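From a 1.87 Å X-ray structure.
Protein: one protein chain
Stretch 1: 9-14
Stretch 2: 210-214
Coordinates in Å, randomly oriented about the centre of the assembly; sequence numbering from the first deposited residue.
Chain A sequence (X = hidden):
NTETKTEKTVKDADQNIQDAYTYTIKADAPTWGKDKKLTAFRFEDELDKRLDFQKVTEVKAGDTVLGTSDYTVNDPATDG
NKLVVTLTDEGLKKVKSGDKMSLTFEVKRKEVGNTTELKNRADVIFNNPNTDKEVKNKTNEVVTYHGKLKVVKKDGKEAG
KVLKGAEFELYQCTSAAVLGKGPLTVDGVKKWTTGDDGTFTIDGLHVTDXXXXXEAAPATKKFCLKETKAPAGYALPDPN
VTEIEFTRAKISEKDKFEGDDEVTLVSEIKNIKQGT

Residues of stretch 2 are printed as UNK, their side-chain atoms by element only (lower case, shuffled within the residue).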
# COMPACT_ATOMS: atom_id res chain seq x y z
N THR A 9 -5.17 9.50 8.18
CA THR A 9 -5.71 8.15 8.06
C THR A 9 -5.24 7.59 6.72
O THR A 9 -4.87 8.34 5.82
CB THR A 9 -7.25 8.11 8.20
OG1 THR A 9 -7.81 9.00 7.25
CG2 THR A 9 -7.74 8.47 9.62
N VAL A 10 -5.26 6.27 6.60
CA VAL A 10 -4.88 5.59 5.37
C VAL A 10 -5.92 4.54 5.07
O VAL A 10 -6.39 3.84 5.97
CB VAL A 10 -3.45 4.97 5.42
CG1 VAL A 10 -3.30 3.93 6.56
CG2 VAL A 10 -3.07 4.34 4.07
N LYS A 11 -6.34 4.50 3.82
CA LYS A 11 -7.25 3.47 3.35
C LYS A 11 -6.48 2.66 2.32
O LYS A 11 -6.27 3.13 1.21
CB LYS A 11 -8.53 4.08 2.74
CG LYS A 11 -9.56 2.99 2.50
CD LYS A 11 -10.27 2.66 3.84
CE LYS A 11 -11.22 1.48 3.74
NZ LYS A 11 -10.52 0.23 3.28
N ASP A 12 -5.99 1.49 2.73
CA ASP A 12 -5.13 0.66 1.89
C ASP A 12 -5.53 -0.83 1.87
O ASP A 12 -4.83 -1.60 1.21
CB ASP A 12 -3.67 0.77 2.40
CG ASP A 12 -3.45 0.35 3.87
OD1 ASP A 12 -4.14 -0.57 4.34
OD2 ASP A 12 -2.58 0.93 4.52
N ALA A 13 -6.59 -1.25 2.61
CA ALA A 13 -6.94 -2.69 2.66
C ALA A 13 -7.03 -3.32 1.27
O ALA A 13 -7.64 -2.77 0.34
CB ALA A 13 -8.23 -2.93 3.43
N ASP A 14 -6.33 -4.44 1.13
CA ASP A 14 -6.23 -5.31 -0.05
C ASP A 14 -5.52 -4.65 -1.23
O ASP A 14 -5.46 -5.24 -2.30
CB ASP A 14 -7.62 -5.82 -0.49
CG ASP A 14 -8.38 -6.57 0.60
OD1 ASP A 14 -7.79 -7.49 1.22
OD2 ASP A 14 -9.53 -6.22 0.86
N UNK A 210 -2.62 -6.32 9.18
CA UNK A 210 -2.61 -4.89 9.49
C UNK A 210 -3.06 -4.17 8.26
O UNK A 210 -2.50 -4.40 7.18
c UNK A 210 -1.02 -1.98 9.86
c UNK A 210 -0.83 -0.68 11.87
c UNK A 210 -1.11 -3.15 10.60
c UNK A 210 -0.90 -0.74 10.50
c UNK A 210 -0.91 -1.84 12.63
c UNK A 210 -1.05 -3.07 11.99
c UNK A 210 -1.21 -4.48 9.91
N UNK A 211 -4.09 -3.34 8.40
CA UNK A 211 -4.63 -2.62 7.25
C UNK A 211 -5.36 -1.38 7.69
O UNK A 211 -5.87 -1.30 8.82
c UNK A 211 -7.54 -5.09 6.44
o UNK A 211 -8.58 -5.50 7.01
c UNK A 211 -5.54 -3.53 6.38
c UNK A 211 -6.89 -3.84 6.98
o UNK A 211 -7.01 -5.67 5.46
N UNK A 212 -5.38 -0.37 6.78
CA UNK A 212 -6.04 0.92 7.07
C UNK A 212 -5.49 1.58 8.36
O UNK A 212 -6.22 2.27 9.08
c UNK A 212 -8.22 0.25 5.84
o UNK A 212 -7.57 0.35 4.75
c UNK A 212 -7.59 0.78 7.12
o UNK A 212 -9.37 -0.23 5.91
N UNK A 213 -4.19 1.40 8.60
CA UNK A 213 -3.50 2.02 9.71
C UNK A 213 -3.64 1.37 11.07
O UNK A 213 -3.13 1.90 12.05
N UNK A 214 -4.27 0.20 11.15
CA UNK A 214 -4.41 -0.46 12.45
C UNK A 214 -4.38 -1.98 12.31
O UNK A 214 -4.55 -2.51 11.21
c UNK A 214 -6.98 -0.45 12.49
c UNK A 214 -5.70 0.04 13.16
c UNK A 214 -8.24 0.30 12.92
c UNK A 214 -9.47 -0.31 12.29
n UNK A 214 -9.44 -0.29 10.79
O HOH W 1 -5.82 5.07 9.20
O HOH W 2 -2.25 0.04 6.96
O HOH W 3 -5.26 -5.70 3.31

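Position 210 carries seven side-chain carbons and no heteroatom. One carbon leads into a flat ring of six. The ring has no oxygen, which rules out tyrosine. The side chain makes no contact with stretch 1. Its nearest approach is a ring carbon 6.3 Å from Asp12 OD2. This is Phe210, with chi1 in the t well.

Position 211 has three carbons and two oxygens. The carbons run in a row, and the third carries both oxygens. That is a carboxylate on a two-carbon arm, one carbon longer than in aspartate. One carboxylate oxygen lies 3.6 Å from Ala13 CB. The same oxygen accepts from water 3 at 2.8 Å, and that water in turn accepts from Asp14 N at 2.7 Å. The backbone CA of position 211 is 3.6 Å from Asp12 OD1. The residue is Glu211, and the oxygen in question is OE1.

Position 212 has two carbons and two oxygens, with both oxygens on the second carbon. This is a short carboxylate. One of its oxygens accepts a hydrogen bond from Asp12 N at 2.8 Å. The same oxygen accepts another from the next backbone amide, Ala13 N, also at 2.8 Å. The other lies 2.9 Å from Lys11 NZ and forms a salt bridge with it. The residue is Asp212. OD1 is the oxygen that takes the two amides, and OD2 is the one nearest the lysine. A second bond from Lys11 NZ to Asp212 OD1, at 3.3 Å, is weak.

Position 213 has no side-chain atoms at all. Its phi is 80°. An ideal CB here would sit 3.4 Å from Val10 CG1, which is tight. The backbone N of position 213 is itself 3.4 Å from Val10 CG1. The residue is Gly213; the positive phi by itself favours glycine.

Position 214 has four carbons in a row ending in a nitrogen. It does not touch stretch 1; the terminal nitrogen, its nearest side-chain atom, is 7.0 Å from Val10 O. The residue is Lys214.

The contact centres on a tight turn. Glu211 to Lys214 form a type I' turn, closed by Glu211 N to Lys214 O at 3.0 Å and Lys214 N to Glu211 O at 3.2 Å. Asp212 lies within it and has the largest area covered by the other stretch. The exchange is reciprocal: Asp212 OD1 accepts from the Asp12 backbone, while Asp212 N donates to Asp12 OD1 at 2.7 Å, almost straight at 174°. The two carboxylates are therefore brought close, with Asp12 OD1 and Asp212 OD1 3.6 Å apart. The amide donors and the Lys11 ammonium offset this like-charge approach. Water completes the fit. Water 1 joins Val10 N (2.9 Å) to Asp212 O (2.8 Å), and water 2 joins Asp12 OD2 (2.6 Å) to Gly213 N (2.9 Å). Val10 O also meets Asp212 CA at 3.1 Å in a CA-H...O contact.

Stretch 2, residues 210-214: FEDGK
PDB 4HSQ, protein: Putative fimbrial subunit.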